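Local atomic coordinates of cytochrome P450 CYP260B1 (Sorangium cellulosum, PDB entry 5HIW), a protein that belongs to the cytochrome P450 superfamily of haem proteins and carries a protoporphyrin IX containing iron within a largely helical fold. Residues L245-A250 and E317-H322; Q253-P258 and L354-F359. All blocks are in the same frame, centred on the assembly; numbering follows the deposited sequence.

Contact 1: residues L245-A250 and E317-H322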
ATOM      1  N   LEU A 245      -9.383 -16.326  -3.289  1.00 20.31           N
ATOM      2  CA  LEU A 245      -9.107 -17.749  -3.379  1.00 23.58           C
ATOM      3  C   LEU A 245      -9.515 -18.490  -2.110  1.00 24.08           C
ATOM      4  O   LEU A 245      -9.915 -19.663  -2.184  1.00 24.09           O
ATOM      5  CB  LEU A 245      -7.664 -18.016  -3.634  1.00 25.70           C
ATOM      6  CG  LEU A 245      -7.034 -17.446  -4.919  1.00 27.79           C
ATOM      7  CD1 LEU A 245      -5.535 -17.700  -4.907  1.00 30.80           C
ATOM      8  CD2 LEU A 245      -7.668 -18.049  -6.133  1.00 28.37           C
ATOM      9  N   ALA A 246      -9.462 -17.831  -0.964  1.00 25.55           N
ATOM     10  CA  ALA A 246      -9.889 -18.470   0.299  1.00 25.52           C
ATOM     11  C   ALA A 246     -11.444 -18.549   0.436  1.00 24.03           C
ATOM     12  O   ALA A 246     -11.932 -19.122   1.421  1.00 27.52           O
ATOM     13  CB  ALA A 246      -9.317 -17.743   1.506  1.00 23.36           C
ATOM     14  N   HIS A 247     -12.206 -17.976  -0.462  1.00 22.43           N
ATOM     15  CA  HIS A 247     -13.696 -17.876  -0.277  1.00 23.39           C
ATOM     16  C   HIS A 247     -14.304 -18.290  -1.531  1.00 24.32           C
ATOM     17  O   HIS A 247     -14.786 -17.496  -2.343  1.00 28.34           O
ATOM     18  CB  HIS A 247     -14.185 -16.490   0.257  1.00 22.87           C
ATOM     19  CG  HIS A 247     -13.621 -16.162   1.600  1.00 23.17           C
ATOM     20  ND1 HIS A 247     -12.482 -15.433   1.762  1.00 21.46           N
ATOM     21  CD2 HIS A 247     -13.990 -16.546   2.845  1.00 22.25           C
ATOM     22  CE1 HIS A 247     -12.181 -15.343   3.040  1.00 25.72           C
ATOM     23  NE2 HIS A 247     -13.080 -16.022   3.723  1.00 21.53           N
ATOM     24  N   PRO A 248     -14.260 -19.608  -1.786  1.00 29.29           N
ATOM     25  CA  PRO A 248     -14.881 -19.985  -3.014  1.00 32.11           C
ATOM     26  C   PRO A 248     -16.392 -19.630  -3.128  1.00 29.85           C
ATOM     27  O   PRO A 248     -16.862 -19.549  -4.219  1.00 28.54           O
ATOM     28  CB  PRO A 248     -14.661 -21.534  -3.040  1.00 30.00           C
ATOM     29  CG  PRO A 248     -14.622 -21.871  -1.625  1.00 35.32           C
ATOM     30  CD  PRO A 248     -13.733 -20.775  -1.070  1.00 30.40           C
ATOM     31  N   ASP A 249     -17.150 -19.444  -2.040  1.00 34.19           N
ATOM     32  CA  ASP A 249     -18.564 -19.050  -2.195  1.00 35.44           C
ATOM     33  C   ASP A 249     -18.605 -17.611  -2.810  1.00 38.48           C
ATOM     34  O   ASP A 249     -19.432 -17.266  -3.658  1.00 34.57           O
ATOM     35  CB  ASP A 249     -19.323 -19.082  -0.838  1.00 38.00           C
ATOM     36  CG  ASP A 249     -19.679 -20.559  -0.308  1.00 41.60           C
ATOM     37  OD1 ASP A 249     -19.557 -21.527  -1.074  1.00 43.82           O
ATOM     38  OD2 ASP A 249     -20.113 -20.740   0.880  1.00 43.16           O
ATOM     39  N   ALA A 250     -17.686 -16.776  -2.366  1.00 31.62           N
ATOM     40  CA  ALA A 250     -17.590 -15.406  -2.844  1.00 33.76           C
ATOM     41  C   ALA A 250     -17.099 -15.408  -4.254  1.00 30.57           C
ATOM     42  O   ALA A 250     -17.561 -14.641  -5.060  1.00 34.92           O
ATOM     43  CB  ALA A 250     -16.619 -14.616  -1.960  1.00 31.55           C
ATOM     44  N   GLU A 317     -14.510 -11.606  11.665  1.00 23.20           N
ATOM     45  CA  GLU A 317     -13.725 -12.700  11.137  1.00 25.85           C
ATOM     46  C   GLU A 317     -14.241 -13.277   9.844  1.00 23.06           C
ATOM     47  O   GLU A 317     -13.533 -14.043   9.178  1.00 24.71           O
ATOM     48  CB  GLU A 317     -13.652 -13.895  12.129  1.00 31.85           C
ATOM     49  CG  GLU A 317     -13.395 -13.575  13.555  1.00 36.89           C
ATOM     50  CD  GLU A 317     -14.565 -12.977  14.295  1.00 41.40           C
ATOM     51  OE1 GLU A 317     -15.712 -13.093  13.777  1.00 32.87           O
ATOM     52  OE2 GLU A 317     -14.295 -12.344  15.383  1.00 52.03           O
ATOM     53  N   THR A 318     -15.497 -12.996   9.527  1.00 24.17           N
ATOM     54  CA  THR A 318     -16.170 -13.476   8.341  1.00 25.07           C
ATOM     55  C   THR A 318     -15.988 -12.497   7.150  1.00 24.99           C
ATOM     56  O   THR A 318     -16.252 -11.309   7.310  1.00 24.44           O
ATOM     57  CB  THR A 318     -17.676 -13.662   8.652  1.00 31.70           C
ATOM     58  OG1 THR A 318     -17.808 -14.694   9.673  1.00 29.63           O
ATOM     59  CG2 THR A 318     -18.478 -14.071   7.409  1.00 28.73           C
ATOM     60  N   PHE A 319     -15.519 -13.038   6.024  1.00 23.88           N
ATOM     61  CA  PHE A 319     -15.428 -12.333   4.748  1.00 22.56           C
ATOM     62  C   PHE A 319     -16.785 -12.312   4.098  1.00 23.57           C
ATOM     63  O   PHE A 319     -17.316 -13.396   3.659  1.00 27.56           O
ATOM     64  CB  PHE A 319     -14.461 -13.059   3.867  1.00 23.84           C
ATOM     65  CG  PHE A 319     -14.189 -12.370   2.566  1.00 22.30           C
ATOM     66  CD1 PHE A 319     -13.421 -11.225   2.530  1.00 21.69           C
ATOM     67  CD2 PHE A 319     -14.809 -12.800   1.416  1.00 27.02           C
ATOM     68  CE1 PHE A 319     -13.206 -10.571   1.350  1.00 20.59           C
ATOM     69  CE2 PHE A 319     -14.593 -12.147   0.198  1.00 28.21           C
ATOM     70  CZ  PHE A 319     -13.776 -10.990   0.195  1.00 25.74           C
ATOM     71  N   ASP A 320     -17.396 -11.132   4.002  1.00 21.42           N
ATOM     72  CA  ASP A 320     -18.735 -10.989   3.349  1.00 23.08           C
ATOM     73  C   ASP A 320     -18.721  -9.996   2.251  1.00 22.87           C
ATOM     74  O   ASP A 320     -18.647  -8.796   2.589  1.00 22.65           O
ATOM     75  CB  ASP A 320     -19.712 -10.515   4.438  1.00 24.88           C
ATOM     76  CG  ASP A 320     -21.151 -10.465   3.983  1.00 28.46           C
ATOM     77  OD1 ASP A 320     -21.489 -10.623   2.793  1.00 27.90           O
ATOM     78  OD2 ASP A 320     -21.952 -10.199   4.884  1.00 34.42           O
ATOM     79  N   ILE A 321     -18.859 -10.400   0.988  1.00 23.89           N
ATOM     80  CA  ILE A 321     -18.778  -9.439  -0.110  1.00 25.84           C
ATOM     81  C   ILE A 321     -19.952  -8.522  -0.164  1.00 26.85           C
ATOM     82  O   ILE A 321     -19.884  -7.487  -0.850  1.00 24.94           O
ATOM     83  CB  ILE A 321     -18.466 -10.035  -1.507  1.00 28.05           C
ATOM     84  CG1 ILE A 321     -19.595 -10.885  -2.092  1.00 34.42           C
ATOM     85  CG2 ILE A 321     -17.147 -10.819  -1.462  1.00 28.65           C
ATOM     86  CD1 ILE A 321     -19.214 -11.265  -3.527  1.00 36.70           C
ATOM     87  N   HIS A 322     -21.015  -8.880   0.550  1.00 26.02           N
ATOM     88  CA  HIS A 322     -22.140  -7.938   0.730  1.00 26.72           C
ATOM     89  C   HIS A 322     -22.083  -7.005   1.920  1.00 25.07           C
ATOM     90  O   HIS A 322     -22.969  -6.155   2.060  1.00 25.68           O
ATOM     91  CB  HIS A 322     -23.464  -8.730   0.729  1.00 32.16           C
ATOM     92  CG  HIS A 322     -23.605  -9.586  -0.491  1.00 32.00           C
ATOM     93  ND1 HIS A 322     -23.830  -9.058  -1.742  1.00 36.52           N
ATOM     94  CD2 HIS A 322     -23.483 -10.919  -0.664  1.00 35.92           C
ATOM     95  CE1 HIS A 322     -23.855 -10.025  -2.629  1.00 37.11           C
ATOM     96  NE2 HIS A 322     -23.687 -11.174  -1.990  1.00 39.14           N
TER

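Contact 2: residues Q253-P258 and L354-F359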
ATOM      1  N   GLN A 253     -20.149 -16.147  -6.437  1.00 39.98           N
ATOM      2  CA  GLN A 253     -20.966 -14.962  -6.554  1.00 40.32           C
ATOM      3  C   GLN A 253     -20.359 -13.958  -7.552  1.00 41.98           C
ATOM      4  O   GLN A 253     -21.116 -13.414  -8.420  1.00 40.43           O
ATOM      5  CB  GLN A 253     -21.196 -14.325  -5.183  1.00 42.23           C
ATOM      6  CG  GLN A 253     -22.061 -15.153  -4.233  1.00 47.06           C
ATOM      7  CD  GLN A 253     -22.009 -14.655  -2.802  1.00 51.51           C
ATOM      8  OE1 GLN A 253     -20.947 -14.597  -2.187  1.00 57.37           O
ATOM      9  NE2 GLN A 253     -23.152 -14.273  -2.268  1.00 57.60           N
ATOM     10  N   LEU A 254     -19.036 -13.695  -7.467  1.00 39.65           N
ATOM     11  CA  LEU A 254     -18.391 -12.714  -8.379  1.00 36.66           C
ATOM     12  C   LEU A 254     -18.502 -13.106  -9.830  1.00 42.01           C
ATOM     13  O   LEU A 254     -18.525 -12.259 -10.700  1.00 44.44           O
ATOM     14  CB  LEU A 254     -16.906 -12.403  -8.054  1.00 34.13           C
ATOM     15  CG  LEU A 254     -16.665 -11.508  -6.829  1.00 35.02           C
ATOM     16  CD1 LEU A 254     -15.247 -11.620  -6.329  1.00 38.20           C
ATOM     17  CD2 LEU A 254     -17.026 -10.028  -7.034  1.00 34.54           C
ATOM     18  N   ARG A 255     -18.464 -14.399 -10.120  1.00 51.78           N
ATOM     19  CA  ARG A 255     -18.547 -14.873 -11.501  0.50 50.23           C
ATOM     20  C   ARG A 255     -19.925 -14.554 -12.047  1.00 49.15           C
ATOM     21  O   ARG A 255     -20.069 -14.057 -13.154  1.00 50.99           O
ATOM     22  CB  ARG A 255     -18.307 -16.388 -11.573  0.50 51.08           C
ATOM     23  CG  ARG A 255     -16.979 -16.835 -10.973  0.50 50.88           C
ATOM     24  CD  ARG A 255     -16.252 -17.905 -11.796  0.50 51.89           C
ATOM     25  NE  ARG A 255     -14.811 -17.894 -11.514  0.50 45.75           N
ATOM     26  CZ  ARG A 255     -13.890 -17.313 -12.278  0.50 42.12           C
ATOM     27  NH1 ARG A 255     -14.232 -16.700 -13.404  0.50 37.25           N
ATOM     28  NH2 ARG A 255     -12.613 -17.370 -11.916  0.50 40.88           N
ATOM     29  N   GLN A 256     -20.931 -14.861 -11.231  1.00 43.38           N
ATOM     30  CA  GLN A 256     -22.326 -14.563 -11.545  1.00 50.43           C
ATOM     31  C   GLN A 256     -22.540 -13.054 -11.730  1.00 49.98           C
ATOM     32  O   GLN A 256     -23.259 -12.658 -12.645  1.00 44.20           O
ATOM     33  CB  GLN A 256     -23.276 -15.097 -10.444  1.00 53.66           C
ATOM     34  CG  GLN A 256     -23.395 -16.625 -10.393  1.00 61.82           C
ATOM     35  CD  GLN A 256     -23.388 -17.288 -11.780  1.00 69.63           C
ATOM     36  OE1 GLN A 256     -22.344 -17.781 -12.252  1.00 67.44           O
ATOM     37  NE2 GLN A 256     -24.548 -17.284 -12.451  1.00 70.32           N
ATOM     38  N   GLN A 257     -21.869 -12.234 -10.908  1.00 41.67           N
ATOM     39  CA  GLN A 257     -22.098 -10.776 -10.880  0.50 39.25           C
ATOM     40  C   GLN A 257     -20.787  -9.996 -10.761  1.00 38.40           C
ATOM     41  O   GLN A 257     -20.379  -9.536  -9.655  1.00 39.31           O
ATOM     42  CB  GLN A 257     -22.997 -10.455  -9.719  0.50 39.40           C
ATOM     43  CG  GLN A 257     -23.643  -9.104  -9.769  0.50 39.89           C
ATOM     44  CD  GLN A 257     -24.743  -9.034  -8.745  0.50 41.29           C
ATOM     45  OE1 GLN A 257     -25.167 -10.062  -8.218  0.50 38.15           O
ATOM     46  NE2 GLN A 257     -25.206  -7.840  -8.455  0.50 42.64           N
ATOM     47  N   PRO A 258     -20.080  -9.866 -11.882  1.00 36.81           N
ATOM     48  CA  PRO A 258     -18.801  -9.156 -11.953  1.00 37.74           C
ATOM     49  C   PRO A 258     -18.737  -7.719 -11.399  1.00 36.66           C
ATOM     50  O   PRO A 258     -17.659  -7.262 -10.999  1.00 34.72           O
ATOM     51  CB  PRO A 258     -18.501  -9.151 -13.436  1.00 37.80           C
ATOM     52  CG  PRO A 258     -19.059 -10.464 -13.904  1.00 39.38           C
ATOM     53  CD  PRO A 258     -20.301 -10.690 -13.093  1.00 41.53           C
ATOM     54  N   LEU A 354      -9.591  -9.239 -14.965  1.00 22.24           N
ATOM     55  CA  LEU A 354      -9.011  -9.911 -16.111  1.00 25.78           C
ATOM     56  C   LEU A 354      -8.532 -11.287 -15.800  1.00 27.92           C
ATOM     57  O   LEU A 354      -8.673 -12.205 -16.647  1.00 30.46           O
ATOM     58  CB  LEU A 354      -7.928  -9.059 -16.717  1.00 25.25           C
ATOM     59  CG  LEU A 354      -8.473  -7.847 -17.449  1.00 29.10           C
ATOM     60  CD1 LEU A 354      -7.349  -6.943 -17.879  1.00 31.90           C
ATOM     61  CD2 LEU A 354      -9.346  -8.209 -18.622  1.00 33.85           C
ATOM     62  N   LEU A 355      -7.960 -11.460 -14.620  1.00 25.19           N
ATOM     63  CA  LEU A 355      -7.458 -12.779 -14.159  1.00 27.56           C
ATOM     64  C   LEU A 355      -8.630 -13.719 -13.983  1.00 31.28           C
ATOM     65  O   LEU A 355      -8.608 -14.890 -14.444  1.00 29.92           O
ATOM     66  CB  LEU A 355      -6.729 -12.607 -12.834  1.00 26.33           C
ATOM     67  CG  LEU A 355      -6.117 -13.852 -12.207  1.00 27.85           C
ATOM     68  CD1 LEU A 355      -4.954 -14.361 -13.047  1.00 28.76           C
ATOM     69  CD2 LEU A 355      -5.656 -13.582 -10.777  1.00 29.36           C
ATOM     70  N   LEU A 356      -9.682 -13.213 -13.337  1.00 29.80           N
ATOM     71  CA  LEU A 356     -10.895 -14.038 -13.004  1.00 33.02           C
ATOM     72  C   LEU A 356     -11.581 -14.463 -14.276  1.00 35.86           C
ATOM     73  O   LEU A 356     -11.936 -15.638 -14.423  1.00 34.54           O
ATOM     74  CB  LEU A 356     -11.913 -13.310 -12.072  1.00 28.39           C
ATOM     75  CG  LEU A 356     -11.462 -13.070 -10.641  1.00 31.20           C
ATOM     76  CD1 LEU A 356     -12.584 -12.333  -9.927  1.00 29.94           C
ATOM     77  CD2 LEU A 356     -11.074 -14.320  -9.862  1.00 32.61           C
ATOM     78  N   GLU A 357     -11.696 -13.555 -15.236  1.00 32.69           N
ATOM     79  CA  GLU A 357     -12.477 -13.903 -16.406  1.00 38.54           C
ATOM     80  C   GLU A 357     -11.696 -14.885 -17.283  1.00 42.59           C
ATOM     81  O   GLU A 357     -12.288 -15.649 -18.023  1.00 43.62           O
ATOM     82  CB  GLU A 357     -12.904 -12.681 -17.201  1.00 42.47           C
ATOM     83  CG  GLU A 357     -12.005 -12.360 -18.365  1.00 47.58           C
ATOM     84  CD  GLU A 357     -12.650 -11.434 -19.372  1.00 55.37           C
ATOM     85  OE1 GLU A 357     -12.036 -10.378 -19.671  1.00 50.84           O
ATOM     86  OE2 GLU A 357     -13.761 -11.782 -19.843  1.00 58.76           O
ATOM     87  N   ARG A 358     -10.374 -14.827 -17.219  1.00 35.03           N
ATOM     88  CA  ARG A 358      -9.525 -15.699 -18.021  1.00 37.35           C
ATOM     89  C   ARG A 358      -9.382 -17.111 -17.435  1.00 36.26           C
ATOM     90  O   ARG A 358      -9.154 -18.052 -18.172  1.00 38.11           O
ATOM     91  CB  ARG A 358      -8.161 -15.086 -18.186  1.00 35.36           C
ATOM     92  CG  ARG A 358      -7.286 -15.816 -19.212  1.00 41.91           C
ATOM     93  CD  ARG A 358      -7.827 -15.567 -20.617  1.00 48.08           C
ATOM     94  NE  ARG A 358      -7.144 -16.355 -21.639  1.00 57.04           N
ATOM     95  CZ  ARG A 358      -7.258 -17.683 -21.797  1.00 61.90           C
ATOM     96  NH1 ARG A 358      -8.034 -18.429 -21.002  1.00 58.75           N
ATOM     97  NH2 ARG A 358      -6.569 -18.284 -22.770  1.00 66.19           N
ATOM     98  N   PHE A 359      -9.487 -17.251 -16.125  1.00 32.96           N
ATOM     99  CA  PHE A 359      -9.286 -18.525 -15.469  1.00 33.87           C
ATOM    100  C   PHE A 359     -10.534 -18.874 -14.687  1.00 35.44           C
ATOM    101  O   PHE A 359     -10.580 -18.771 -13.462  1.00 38.47           O
ATOM    102  CB  PHE A 359      -8.035 -18.467 -14.601  1.00 32.94           C
ATOM    103  CG  PHE A 359      -6.785 -18.277 -15.409  1.00 35.35           C
ATOM    104  CD1 PHE A 359      -6.302 -19.319 -16.191  1.00 34.61           C
ATOM    105  CD2 PHE A 359      -6.100 -17.073 -15.411  1.00 33.06           C
ATOM    106  CE1 PHE A 359      -5.177 -19.161 -16.953  1.00 35.41           C
ATOM    107  CE2 PHE A 359      -4.995 -16.907 -16.202  1.00 36.31           C
ATOM    108  CZ  PHE A 359      -4.524 -17.960 -16.972  1.00 35.92           C
TER

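Contact 1: residues L245-A250 and E317-H322
The imidazole of His247 lies against Phe319 in an offset stack, with ring centroids 4.5 Å apart and planes inclined by 21°. The imidazole is shifted toward the root of the phenylalanine side chain, where Phe319 CB makes a CH-pi contact over one face, 3.3 Å from His247 NE2. Nearer the phenyl ring, His247 ND1 comes within 3.5 Å of Phe319 CD2. Ala250, three residues on and inside the helix, completes the first shell: its CB meets the edge of the phenyl ring in plane at Phe319 CE2, 3.9 Å away, and also touches Ile321 CG2. A methyl group suits this position, being small enough to let the helix come close to both the phenyl edge and the Ile321 branch.

Backbone and torsions set these groups in place. Phe319 CG stands anti to its own backbone N (chi1 -175°), which carries the ring along the 245-250 segment, from His247 to Ala250. His247 occupies the N-cap position of helix 248-256, and its ND1 is hydrogen-bonded to Ala243 O, which restrains the imidazole's rotation; Trp271 meets the same ring edge-to-face. On the partner segment, Asp320 OD1 accepts from His322 N at 2.9 Å, an Asx turn that shapes the chain around Ile321, while Glu267 OE2 receives the Asp320 N-H.

No hydrogen bond joins the two segments directly. The start of helix 248-256 and the 317-322 loop therefore hold together through ring stacking and apolar packing, with polar bonds to neighbouring parts of the chain fixing the orientation of each side.

Contact 2: residues Q253-P258 and L354-F359
Two helix C-terminal ends meet here within the mainly helical cytochrome P450 fold: helix 248-256 sends out Arg255, and helix 341-358 offers a carbonyl of its last turn, Leu356 O. The polar part rests on the Arg255 guanidinium. In the conformer described, one of two modelled for Arg255, NH1 donates to Leu356 O at 2.7 Å with an N-H...O angle of 158°, and NH2 adds a weak bond to the same oxygen at 3.1 Å. Arginine fits this place because its long chain spans the gap between the helices and its positive charge faces the end of a helix, where backbone carbonyls point outward and the dipole would probably favour a cation. A bend at chi2 turns the chain as it reaches across.

Van der Waals packing is slight: Leu356 CD2 comes to 4.0 Å from Arg255 NH2, beside the bonded carbonyl. Leu254 also points toward helix 341-358, but its CD1 stays 4.5 Å from Leu356 CD1, and it touches Leu244, Leu261 and Ala264. Phe359, whose CB points away from 253-258, packs against Val112 and Leu115. Both are apolar residues facing neighbouring helices and loops.

Leu356 O lies almost in the guanidinium plane, only 3° out of it, yet NH1 approaches this oxygen from well above the carbonyl plane, 55° out.

How the contacts relate
Followed from the N terminus, the chain enters helix 248-256 through the first segment of contact 1 and leaves it through the first segment of contact 2. It then passes helix 261-271 and strands 277-282 and 298-302 before the 317-322 loop returns to the helix start, closing contact 1. Helix 341-358 comes next, and its end closes contact 2. The two closures cross, since their segments alternate along the sequence. Helix 248-256 is thus held near its start by the loop and near its end by helix 341-358. The centres are about 14 Å apart, and the two contacts touch by packing, His322 NE2 lying 3.2 Å from Gln253 NE2.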